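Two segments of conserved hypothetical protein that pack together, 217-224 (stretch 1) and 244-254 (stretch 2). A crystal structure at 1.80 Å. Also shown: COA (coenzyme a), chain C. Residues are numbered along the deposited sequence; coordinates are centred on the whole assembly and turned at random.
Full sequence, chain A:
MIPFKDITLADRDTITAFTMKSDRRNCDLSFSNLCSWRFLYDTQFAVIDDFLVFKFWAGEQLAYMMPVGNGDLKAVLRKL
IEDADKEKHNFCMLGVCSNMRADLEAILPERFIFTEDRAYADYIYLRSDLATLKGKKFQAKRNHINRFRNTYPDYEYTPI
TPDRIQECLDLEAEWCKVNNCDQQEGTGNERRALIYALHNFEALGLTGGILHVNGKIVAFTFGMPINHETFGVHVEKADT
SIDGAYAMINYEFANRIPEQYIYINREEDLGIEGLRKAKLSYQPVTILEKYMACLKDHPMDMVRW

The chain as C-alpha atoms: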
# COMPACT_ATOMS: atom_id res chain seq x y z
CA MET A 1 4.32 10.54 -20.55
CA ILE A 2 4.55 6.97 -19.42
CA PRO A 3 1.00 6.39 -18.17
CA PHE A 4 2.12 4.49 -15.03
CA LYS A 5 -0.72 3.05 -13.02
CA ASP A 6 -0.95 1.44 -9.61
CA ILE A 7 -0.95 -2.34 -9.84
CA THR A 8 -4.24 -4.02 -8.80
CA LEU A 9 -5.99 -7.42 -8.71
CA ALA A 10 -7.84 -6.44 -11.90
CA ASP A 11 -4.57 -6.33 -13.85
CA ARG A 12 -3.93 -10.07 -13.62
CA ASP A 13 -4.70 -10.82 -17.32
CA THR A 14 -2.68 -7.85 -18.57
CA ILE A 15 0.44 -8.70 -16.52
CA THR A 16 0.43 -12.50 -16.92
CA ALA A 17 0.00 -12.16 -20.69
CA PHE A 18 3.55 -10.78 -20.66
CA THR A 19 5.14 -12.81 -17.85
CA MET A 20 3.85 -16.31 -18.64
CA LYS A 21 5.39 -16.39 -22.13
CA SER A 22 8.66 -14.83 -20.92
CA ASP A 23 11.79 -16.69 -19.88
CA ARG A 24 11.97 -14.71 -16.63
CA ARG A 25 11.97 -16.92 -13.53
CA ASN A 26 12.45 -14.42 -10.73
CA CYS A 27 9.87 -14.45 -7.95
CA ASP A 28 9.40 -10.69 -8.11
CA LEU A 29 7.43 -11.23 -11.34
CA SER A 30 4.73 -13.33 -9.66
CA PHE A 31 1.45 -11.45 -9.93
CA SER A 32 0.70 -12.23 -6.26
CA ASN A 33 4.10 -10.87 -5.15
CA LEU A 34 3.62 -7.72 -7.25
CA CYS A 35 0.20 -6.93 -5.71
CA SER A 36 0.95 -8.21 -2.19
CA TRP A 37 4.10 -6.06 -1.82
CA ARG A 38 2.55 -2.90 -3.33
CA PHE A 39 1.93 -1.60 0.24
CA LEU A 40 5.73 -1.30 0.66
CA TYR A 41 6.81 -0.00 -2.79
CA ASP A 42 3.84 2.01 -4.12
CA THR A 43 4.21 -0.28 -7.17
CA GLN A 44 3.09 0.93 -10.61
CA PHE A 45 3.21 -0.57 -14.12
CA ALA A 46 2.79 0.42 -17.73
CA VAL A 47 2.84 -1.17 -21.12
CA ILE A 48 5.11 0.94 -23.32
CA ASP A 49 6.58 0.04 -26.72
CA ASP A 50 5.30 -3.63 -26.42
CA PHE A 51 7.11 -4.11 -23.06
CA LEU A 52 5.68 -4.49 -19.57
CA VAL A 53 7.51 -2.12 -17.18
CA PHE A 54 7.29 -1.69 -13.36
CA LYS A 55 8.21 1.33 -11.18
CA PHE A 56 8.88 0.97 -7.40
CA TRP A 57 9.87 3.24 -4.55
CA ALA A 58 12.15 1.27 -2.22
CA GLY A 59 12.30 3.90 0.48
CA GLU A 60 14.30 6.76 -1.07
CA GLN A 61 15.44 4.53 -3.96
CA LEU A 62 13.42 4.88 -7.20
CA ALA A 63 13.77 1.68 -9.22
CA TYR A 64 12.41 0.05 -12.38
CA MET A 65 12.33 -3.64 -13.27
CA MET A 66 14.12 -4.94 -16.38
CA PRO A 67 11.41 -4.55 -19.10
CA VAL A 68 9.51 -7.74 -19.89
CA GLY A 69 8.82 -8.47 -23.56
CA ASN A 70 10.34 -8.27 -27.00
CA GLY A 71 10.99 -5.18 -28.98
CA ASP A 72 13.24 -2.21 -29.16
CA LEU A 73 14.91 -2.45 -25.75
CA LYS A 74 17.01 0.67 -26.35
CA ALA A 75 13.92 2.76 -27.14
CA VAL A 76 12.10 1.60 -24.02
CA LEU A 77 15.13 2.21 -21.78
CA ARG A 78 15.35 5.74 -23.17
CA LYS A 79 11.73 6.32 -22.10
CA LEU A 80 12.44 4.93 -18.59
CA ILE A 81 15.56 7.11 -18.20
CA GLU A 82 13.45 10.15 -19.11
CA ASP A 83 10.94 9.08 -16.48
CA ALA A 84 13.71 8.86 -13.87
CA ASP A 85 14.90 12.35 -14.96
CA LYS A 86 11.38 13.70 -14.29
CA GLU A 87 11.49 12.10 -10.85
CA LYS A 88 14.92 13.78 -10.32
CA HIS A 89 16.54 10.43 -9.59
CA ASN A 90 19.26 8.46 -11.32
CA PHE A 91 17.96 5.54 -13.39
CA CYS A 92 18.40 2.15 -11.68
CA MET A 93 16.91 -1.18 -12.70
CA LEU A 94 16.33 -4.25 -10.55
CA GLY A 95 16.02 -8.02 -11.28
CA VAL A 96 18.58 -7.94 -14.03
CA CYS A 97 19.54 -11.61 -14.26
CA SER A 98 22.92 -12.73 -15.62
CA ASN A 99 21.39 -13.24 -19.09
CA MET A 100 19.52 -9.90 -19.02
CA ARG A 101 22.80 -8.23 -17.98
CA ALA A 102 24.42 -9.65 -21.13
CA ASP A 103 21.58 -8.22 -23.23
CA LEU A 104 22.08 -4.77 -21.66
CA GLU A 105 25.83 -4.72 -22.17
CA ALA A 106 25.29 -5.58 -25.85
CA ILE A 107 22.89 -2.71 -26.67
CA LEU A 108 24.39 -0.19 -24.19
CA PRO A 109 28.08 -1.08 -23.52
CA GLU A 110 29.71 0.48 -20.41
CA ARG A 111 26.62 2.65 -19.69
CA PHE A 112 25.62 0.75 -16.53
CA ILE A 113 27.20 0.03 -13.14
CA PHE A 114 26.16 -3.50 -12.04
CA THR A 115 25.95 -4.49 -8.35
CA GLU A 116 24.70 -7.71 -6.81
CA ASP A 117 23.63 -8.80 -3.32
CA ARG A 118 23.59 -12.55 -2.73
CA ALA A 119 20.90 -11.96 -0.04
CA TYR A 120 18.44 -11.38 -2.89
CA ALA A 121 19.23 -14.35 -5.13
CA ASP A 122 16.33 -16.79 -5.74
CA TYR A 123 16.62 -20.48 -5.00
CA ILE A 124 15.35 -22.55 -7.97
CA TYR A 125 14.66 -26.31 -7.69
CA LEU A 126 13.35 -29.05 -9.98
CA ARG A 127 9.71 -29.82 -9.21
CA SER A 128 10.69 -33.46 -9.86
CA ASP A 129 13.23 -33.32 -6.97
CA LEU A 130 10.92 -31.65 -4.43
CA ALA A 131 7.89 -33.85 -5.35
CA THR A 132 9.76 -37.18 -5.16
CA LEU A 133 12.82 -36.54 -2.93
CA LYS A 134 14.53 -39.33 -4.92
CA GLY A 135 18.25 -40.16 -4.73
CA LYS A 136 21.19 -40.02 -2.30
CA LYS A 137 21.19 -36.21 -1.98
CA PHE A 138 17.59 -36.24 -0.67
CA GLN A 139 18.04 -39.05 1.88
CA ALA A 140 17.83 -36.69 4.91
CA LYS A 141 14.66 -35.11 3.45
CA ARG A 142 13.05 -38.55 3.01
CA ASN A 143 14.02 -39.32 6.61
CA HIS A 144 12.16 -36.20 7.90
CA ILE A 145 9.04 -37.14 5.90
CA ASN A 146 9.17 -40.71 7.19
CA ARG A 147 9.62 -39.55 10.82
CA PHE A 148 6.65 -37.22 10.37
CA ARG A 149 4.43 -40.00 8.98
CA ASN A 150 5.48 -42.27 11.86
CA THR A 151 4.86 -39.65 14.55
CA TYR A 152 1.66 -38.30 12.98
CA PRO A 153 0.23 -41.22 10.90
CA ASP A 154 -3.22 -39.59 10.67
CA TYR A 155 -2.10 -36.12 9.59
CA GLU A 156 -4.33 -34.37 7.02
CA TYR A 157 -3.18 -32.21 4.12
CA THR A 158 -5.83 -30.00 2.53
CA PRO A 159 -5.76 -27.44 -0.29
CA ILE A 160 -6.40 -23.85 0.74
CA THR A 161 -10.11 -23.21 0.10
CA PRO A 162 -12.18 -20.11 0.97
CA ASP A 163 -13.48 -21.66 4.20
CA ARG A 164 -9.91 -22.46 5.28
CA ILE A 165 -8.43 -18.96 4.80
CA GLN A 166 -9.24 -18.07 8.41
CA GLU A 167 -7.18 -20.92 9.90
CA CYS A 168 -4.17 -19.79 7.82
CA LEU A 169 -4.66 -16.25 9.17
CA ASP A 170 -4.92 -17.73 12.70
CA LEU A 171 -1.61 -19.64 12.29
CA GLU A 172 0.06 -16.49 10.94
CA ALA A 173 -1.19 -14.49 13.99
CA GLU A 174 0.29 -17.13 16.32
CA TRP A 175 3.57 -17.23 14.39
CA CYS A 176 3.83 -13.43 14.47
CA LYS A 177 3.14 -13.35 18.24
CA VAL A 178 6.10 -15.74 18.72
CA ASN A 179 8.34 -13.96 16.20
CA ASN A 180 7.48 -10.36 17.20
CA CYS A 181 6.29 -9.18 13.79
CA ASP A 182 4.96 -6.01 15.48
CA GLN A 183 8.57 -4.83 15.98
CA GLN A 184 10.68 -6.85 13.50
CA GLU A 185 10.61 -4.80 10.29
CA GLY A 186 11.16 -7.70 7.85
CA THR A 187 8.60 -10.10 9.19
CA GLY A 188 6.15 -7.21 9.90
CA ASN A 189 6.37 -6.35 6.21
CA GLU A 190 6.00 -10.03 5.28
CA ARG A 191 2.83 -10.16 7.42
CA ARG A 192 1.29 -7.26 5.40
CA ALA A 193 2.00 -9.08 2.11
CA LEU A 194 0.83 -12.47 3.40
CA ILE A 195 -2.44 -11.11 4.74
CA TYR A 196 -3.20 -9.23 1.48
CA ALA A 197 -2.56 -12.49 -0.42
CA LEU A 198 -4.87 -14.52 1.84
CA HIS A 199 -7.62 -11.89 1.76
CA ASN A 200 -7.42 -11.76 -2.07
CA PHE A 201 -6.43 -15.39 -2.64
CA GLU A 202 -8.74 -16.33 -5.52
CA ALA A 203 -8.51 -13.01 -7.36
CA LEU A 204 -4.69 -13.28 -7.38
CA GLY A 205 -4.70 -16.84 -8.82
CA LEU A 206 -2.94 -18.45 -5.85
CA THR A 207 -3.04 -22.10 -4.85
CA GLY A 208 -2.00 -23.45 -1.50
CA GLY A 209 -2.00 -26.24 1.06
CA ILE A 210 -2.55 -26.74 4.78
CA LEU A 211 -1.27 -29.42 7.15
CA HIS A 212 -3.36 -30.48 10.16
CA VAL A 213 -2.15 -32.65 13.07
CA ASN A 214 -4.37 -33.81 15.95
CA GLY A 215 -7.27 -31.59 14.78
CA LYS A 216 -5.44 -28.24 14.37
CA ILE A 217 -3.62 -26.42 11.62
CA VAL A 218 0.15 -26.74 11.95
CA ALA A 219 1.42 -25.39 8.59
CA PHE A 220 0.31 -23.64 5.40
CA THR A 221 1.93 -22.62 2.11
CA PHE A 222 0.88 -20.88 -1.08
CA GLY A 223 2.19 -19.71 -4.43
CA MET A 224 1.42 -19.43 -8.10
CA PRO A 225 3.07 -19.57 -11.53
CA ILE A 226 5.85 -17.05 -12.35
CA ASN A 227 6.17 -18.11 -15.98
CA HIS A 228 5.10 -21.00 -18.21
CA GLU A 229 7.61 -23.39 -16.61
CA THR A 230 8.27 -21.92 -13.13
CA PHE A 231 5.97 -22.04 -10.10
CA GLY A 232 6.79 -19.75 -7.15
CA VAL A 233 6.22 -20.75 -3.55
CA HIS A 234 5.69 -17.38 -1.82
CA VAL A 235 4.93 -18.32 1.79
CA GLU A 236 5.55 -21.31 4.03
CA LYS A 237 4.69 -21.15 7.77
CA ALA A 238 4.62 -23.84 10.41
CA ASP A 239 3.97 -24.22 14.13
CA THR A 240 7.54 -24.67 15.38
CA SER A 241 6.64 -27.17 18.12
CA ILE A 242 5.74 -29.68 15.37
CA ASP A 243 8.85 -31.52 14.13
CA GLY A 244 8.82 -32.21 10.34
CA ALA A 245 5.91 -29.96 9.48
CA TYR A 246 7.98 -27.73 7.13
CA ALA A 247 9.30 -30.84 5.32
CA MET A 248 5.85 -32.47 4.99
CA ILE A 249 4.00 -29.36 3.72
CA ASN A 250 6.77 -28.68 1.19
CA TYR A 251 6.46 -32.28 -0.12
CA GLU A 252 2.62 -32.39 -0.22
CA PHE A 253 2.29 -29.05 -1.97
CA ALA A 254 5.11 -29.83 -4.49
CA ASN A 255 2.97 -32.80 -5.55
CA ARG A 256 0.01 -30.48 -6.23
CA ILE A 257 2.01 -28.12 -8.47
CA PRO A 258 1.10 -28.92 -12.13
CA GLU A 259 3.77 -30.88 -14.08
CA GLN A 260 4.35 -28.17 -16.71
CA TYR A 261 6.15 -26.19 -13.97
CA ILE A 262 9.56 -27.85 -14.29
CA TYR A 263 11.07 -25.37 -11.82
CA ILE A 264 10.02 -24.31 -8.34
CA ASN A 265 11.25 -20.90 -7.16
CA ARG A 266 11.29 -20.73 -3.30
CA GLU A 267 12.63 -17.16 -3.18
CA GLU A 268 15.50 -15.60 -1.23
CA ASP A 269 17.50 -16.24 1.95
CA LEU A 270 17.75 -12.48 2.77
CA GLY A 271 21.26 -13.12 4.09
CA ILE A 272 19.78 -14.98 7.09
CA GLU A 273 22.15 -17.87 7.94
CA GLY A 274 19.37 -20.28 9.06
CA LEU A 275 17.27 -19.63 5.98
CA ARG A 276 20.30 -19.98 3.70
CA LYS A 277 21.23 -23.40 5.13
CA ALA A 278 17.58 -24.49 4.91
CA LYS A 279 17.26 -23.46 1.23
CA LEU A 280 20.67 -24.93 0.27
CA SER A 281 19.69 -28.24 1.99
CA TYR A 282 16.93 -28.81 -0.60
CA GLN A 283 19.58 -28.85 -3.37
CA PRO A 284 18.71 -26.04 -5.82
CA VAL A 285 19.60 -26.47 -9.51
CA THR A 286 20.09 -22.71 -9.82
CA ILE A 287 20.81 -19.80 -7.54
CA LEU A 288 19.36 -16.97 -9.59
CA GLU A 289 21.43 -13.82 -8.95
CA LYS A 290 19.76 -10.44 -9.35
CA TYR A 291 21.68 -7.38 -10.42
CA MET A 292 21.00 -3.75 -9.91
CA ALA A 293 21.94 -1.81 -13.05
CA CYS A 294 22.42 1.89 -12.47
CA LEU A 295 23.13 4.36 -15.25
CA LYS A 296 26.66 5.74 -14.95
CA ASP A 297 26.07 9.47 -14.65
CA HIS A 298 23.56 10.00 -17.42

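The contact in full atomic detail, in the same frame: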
# COMPACT_ATOMS: atom_id res chain seq x y z
N ILE A 217 -4.56 -26.82 12.64
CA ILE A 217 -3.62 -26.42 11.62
C ILE A 217 -2.22 -26.28 12.21
O ILE A 217 -2.03 -25.68 13.29
CB ILE A 217 -4.04 -25.11 10.92
CG1 ILE A 217 -3.03 -24.76 9.82
CG2 ILE A 217 -4.19 -23.94 11.94
CD1 ILE A 217 -3.46 -23.52 8.97
N VAL A 218 -1.24 -26.86 11.52
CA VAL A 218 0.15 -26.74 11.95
C VAL A 218 1.09 -26.18 10.88
O VAL A 218 2.26 -25.94 11.15
CB VAL A 218 0.74 -28.09 12.49
CG1 VAL A 218 -0.00 -28.56 13.73
CG2 VAL A 218 0.82 -29.17 11.38
N ALA A 219 0.61 -26.01 9.65
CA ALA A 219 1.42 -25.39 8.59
C ALA A 219 0.52 -24.95 7.45
O ALA A 219 -0.55 -25.53 7.28
CB ALA A 219 2.48 -26.36 8.06
N PHE A 220 0.94 -23.93 6.70
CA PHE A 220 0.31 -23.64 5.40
C PHE A 220 1.35 -23.07 4.44
O PHE A 220 2.44 -22.61 4.87
CB PHE A 220 -0.92 -22.72 5.54
CG PHE A 220 -0.57 -21.29 5.87
CD1 PHE A 220 -0.36 -20.36 4.84
CD2 PHE A 220 -0.45 -20.88 7.21
CE1 PHE A 220 -0.01 -19.03 5.12
CE2 PHE A 220 -0.12 -19.55 7.50
CZ PHE A 220 0.12 -18.63 6.44
N THR A 221 1.02 -23.09 3.16
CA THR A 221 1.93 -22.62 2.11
C THR A 221 1.09 -22.21 0.94
O THR A 221 -0.01 -22.75 0.76
CB THR A 221 2.96 -23.75 1.71
OG1 THR A 221 3.95 -23.23 0.82
CG2 THR A 221 2.28 -24.97 1.08
N PHE A 222 1.57 -21.24 0.15
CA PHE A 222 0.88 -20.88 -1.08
C PHE A 222 1.86 -20.29 -2.09
O PHE A 222 3.02 -19.91 -1.75
CB PHE A 222 -0.33 -19.96 -0.82
CG PHE A 222 -0.01 -18.62 -0.20
CD1 PHE A 222 0.62 -17.61 -0.95
CD2 PHE A 222 -0.47 -18.32 1.09
CE1 PHE A 222 0.84 -16.33 -0.39
CE2 PHE A 222 -0.24 -17.06 1.66
CZ PHE A 222 0.39 -16.06 0.91
N GLY A 223 1.41 -20.26 -3.34
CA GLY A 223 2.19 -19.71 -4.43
C GLY A 223 1.39 -19.73 -5.70
O GLY A 223 0.20 -20.04 -5.70
N MET A 224 2.05 -19.35 -6.79
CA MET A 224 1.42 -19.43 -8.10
C MET A 224 2.48 -19.40 -9.19
O MET A 224 3.65 -19.18 -8.90
CB MET A 224 0.39 -18.26 -8.29
CG MET A 224 0.97 -16.78 -8.37
SD MET A 224 -0.32 -15.51 -8.57
CE MET A 224 -0.86 -15.84 -10.26
N GLY A 244 9.03 -31.62 11.68
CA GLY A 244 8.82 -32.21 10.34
C GLY A 244 7.70 -31.55 9.55
O GLY A 244 7.43 -31.92 8.39
N ALA A 245 7.01 -30.60 10.17
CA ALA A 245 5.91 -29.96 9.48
C ALA A 245 6.36 -29.16 8.25
O ALA A 245 5.69 -29.22 7.23
CB ALA A 245 5.09 -29.07 10.42
N TYR A 246 7.47 -28.43 8.33
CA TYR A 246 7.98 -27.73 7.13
C TYR A 246 8.31 -28.72 6.01
O TYR A 246 7.94 -28.48 4.84
CB TYR A 246 9.21 -26.87 7.46
CG TYR A 246 8.87 -25.50 8.03
CD1 TYR A 246 9.19 -25.16 9.35
CD2 TYR A 246 8.20 -24.54 7.24
CE1 TYR A 246 8.89 -23.88 9.87
CE2 TYR A 246 7.88 -23.27 7.75
CZ TYR A 246 8.22 -22.94 9.06
OH TYR A 246 7.90 -21.69 9.57
N ALA A 247 8.98 -29.82 6.35
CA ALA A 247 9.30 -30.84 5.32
C ALA A 247 8.04 -31.43 4.68
O ALA A 247 7.97 -31.59 3.45
CB ALA A 247 10.18 -31.99 5.91
N MET A 248 7.06 -31.80 5.51
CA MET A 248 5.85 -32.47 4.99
C MET A 248 5.01 -31.53 4.10
O MET A 248 4.52 -31.97 3.04
CB MET A 248 4.99 -33.07 6.09
CG MET A 248 3.73 -33.79 5.51
SD MET A 248 4.23 -35.12 4.31
CE MET A 248 4.67 -36.07 5.59
N ILE A 249 4.83 -30.28 4.52
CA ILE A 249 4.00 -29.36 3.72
C ILE A 249 4.64 -29.02 2.38
O ILE A 249 3.96 -28.92 1.35
CB ILE A 249 3.52 -28.10 4.48
CG1 ILE A 249 2.33 -27.50 3.69
CG2 ILE A 249 4.67 -27.09 4.73
CD1 ILE A 249 1.36 -26.75 4.49
N ASN A 250 5.97 -28.88 2.40
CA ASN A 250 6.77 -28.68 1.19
C ASN A 250 6.51 -29.83 0.20
O ASN A 250 6.13 -29.60 -0.95
CB ASN A 250 8.24 -28.58 1.63
CG ASN A 250 9.22 -28.37 0.48
OD1 ASN A 250 8.99 -28.80 -0.67
ND2 ASN A 250 10.35 -27.72 0.80
N TYR A 251 6.70 -31.08 0.67
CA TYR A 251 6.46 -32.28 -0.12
C TYR A 251 5.02 -32.40 -0.63
O TYR A 251 4.80 -32.67 -1.81
CB TYR A 251 6.83 -33.50 0.72
CG TYR A 251 6.61 -34.80 0.01
CD1 TYR A 251 7.53 -35.26 -0.93
CD2 TYR A 251 5.47 -35.55 0.25
CE1 TYR A 251 7.33 -36.48 -1.59
CE2 TYR A 251 5.25 -36.78 -0.41
CZ TYR A 251 6.17 -37.22 -1.33
OH TYR A 251 5.94 -38.43 -1.98
N GLU A 252 4.02 -32.23 0.24
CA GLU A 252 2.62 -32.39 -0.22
C GLU A 252 2.28 -31.34 -1.27
O GLU A 252 1.67 -31.66 -2.29
CB GLU A 252 1.64 -32.31 0.96
CG GLU A 252 1.67 -33.57 1.87
CD GLU A 252 0.66 -34.63 1.45
OE1 GLU A 252 0.00 -34.45 0.39
OE2 GLU A 252 0.55 -35.64 2.18
N PHE A 253 2.67 -30.09 -1.04
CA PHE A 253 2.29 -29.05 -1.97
C PHE A 253 3.06 -29.19 -3.30
O PHE A 253 2.47 -28.94 -4.35
CB PHE A 253 2.45 -27.66 -1.34
CG PHE A 253 1.97 -26.52 -2.23
CD1 PHE A 253 0.66 -26.48 -2.69
CD2 PHE A 253 2.85 -25.50 -2.59
CE1 PHE A 253 0.21 -25.43 -3.50
CE2 PHE A 253 2.42 -24.44 -3.40
CZ PHE A 253 1.09 -24.41 -3.85
N ALA A 254 4.32 -29.63 -3.25
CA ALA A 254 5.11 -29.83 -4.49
C ALA A 254 4.36 -30.81 -5.41
O ALA A 254 4.28 -30.63 -6.63
CB ALA A 254 6.53 -30.34 -4.17
N1A COA C . 10.58 -13.53 6.13
C2A COA C . 9.98 -14.70 6.45
N3A COA C . 10.43 -15.45 7.47
C4A COA C . 11.51 -15.05 8.20
C5A COA C . 12.14 -13.84 7.90
C6A COA C . 11.64 -13.07 6.84
N6A COA C . 12.20 -11.89 6.48
N7A COA C . 13.15 -13.71 8.79
C8A COA C . 13.15 -14.78 9.62
N9A COA C . 12.16 -15.60 9.24
C1B COA C . 11.74 -16.87 9.90
C2B COA C . 12.59 -18.13 9.83
O2B COA C . 12.24 -18.92 8.69
C3B COA C . 12.13 -18.84 11.10
O3B COA C . 10.88 -19.52 10.89
P3B COA C . 10.46 -20.78 11.81
O7A COA C . 11.32 -21.90 11.24
O8A COA C . 8.95 -20.91 11.62
O9A COA C . 10.84 -20.43 13.23
C4B COA C . 11.86 -17.73 12.10
O4B COA C . 11.57 -16.57 11.31
C5B COA C . 13.05 -17.48 13.03
O5B COA C . 14.25 -17.96 12.40
P1A COA C . 15.70 -17.24 12.42
O1A COA C . 16.49 -17.78 11.25
O2A COA C . 15.56 -15.73 12.58
O3A COA C . 16.32 -17.89 13.76
O4A COA C . 16.36 -18.39 16.25
O5A COA C . 15.00 -16.34 15.34

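A helix lies across one face of a β-strand, and the two meet through van der Waals contacts, mostly apolar. Strand 217-224 and helix 245-254 run in roughly the same direction, their axes 44° apart and 8.4 Å distant at closest approach; the nearest CA atoms are those of Ala219 and Ala245, at 6.5 Å. No hydrogen bond crosses the interface; within the helix, Ile249 N bonds to Ala245 O (3.0 Å) and Phe253 N to Ile249 O (3.0 Å). Gly244 occupies the N-cap position with a positive phi of 95°, where a CB would jam against the preceding carbonyl oxygen; its own O accepts from Met248 N at 2.9 Å.

The strand alternates. Ala219 and Thr221 direct their CA-to-CB bonds toward the helix, whereas Phe220, Phe222 and Met224 point away, all three with chi1 in the p well. The helix answers with Ala245, Ile249 and Phe253, spaced four residues apart and so aligned along one side. Where the two alanines meet, CB of Ala219 lies 4.4 Å from CB of Ala245, and Val218, whose CB points sideways, brings CG2 to 4.4 Å from the same Ala245 CB. Small side chains here leave the backbones close together.

Ile249 has the largest area covered by the other stretch, 75 Å². With chi1 and chi2 both t (-162° and 152°), its chain is extended and carries CD1 down to the strand, 3.8 Å from Ala219 CB and 3.4 Å from Phe220 CA. Thus the strand backbone itself forms part of the apolar surface, and Phe220 takes part through its CA although its CA-to-CB bond points away. Thr221 has chi1 t (-172°), which places its methyl CG2 between two helix residues, 3.6 Å from Ile249 CG1 and 3.6 Å from Phe253 CB; its OG1 is hydrogen-bonded elsewhere in the structure, so the polar end is satisfied without the helix.

Phe253, also t at chi1 (-176°), extends its ring along the strand beyond Thr221. The ring meets the backbone obliquely, with CZ 4.2 Å from Gly223 N and CE2 4.4 Å from Phe222 C. Gly223 has no side chain, and a CB there would point toward the helix, some 4.3 Å from Phe253 CE2.

Tyr246 starts away from the strand and serves the ligand instead: at chi1 m (-83°), its OH donates a very short hydrogen bond, 2.4 Å, to O8A of coenzyme A, an atom that sits at the ring edge, near the ring plane.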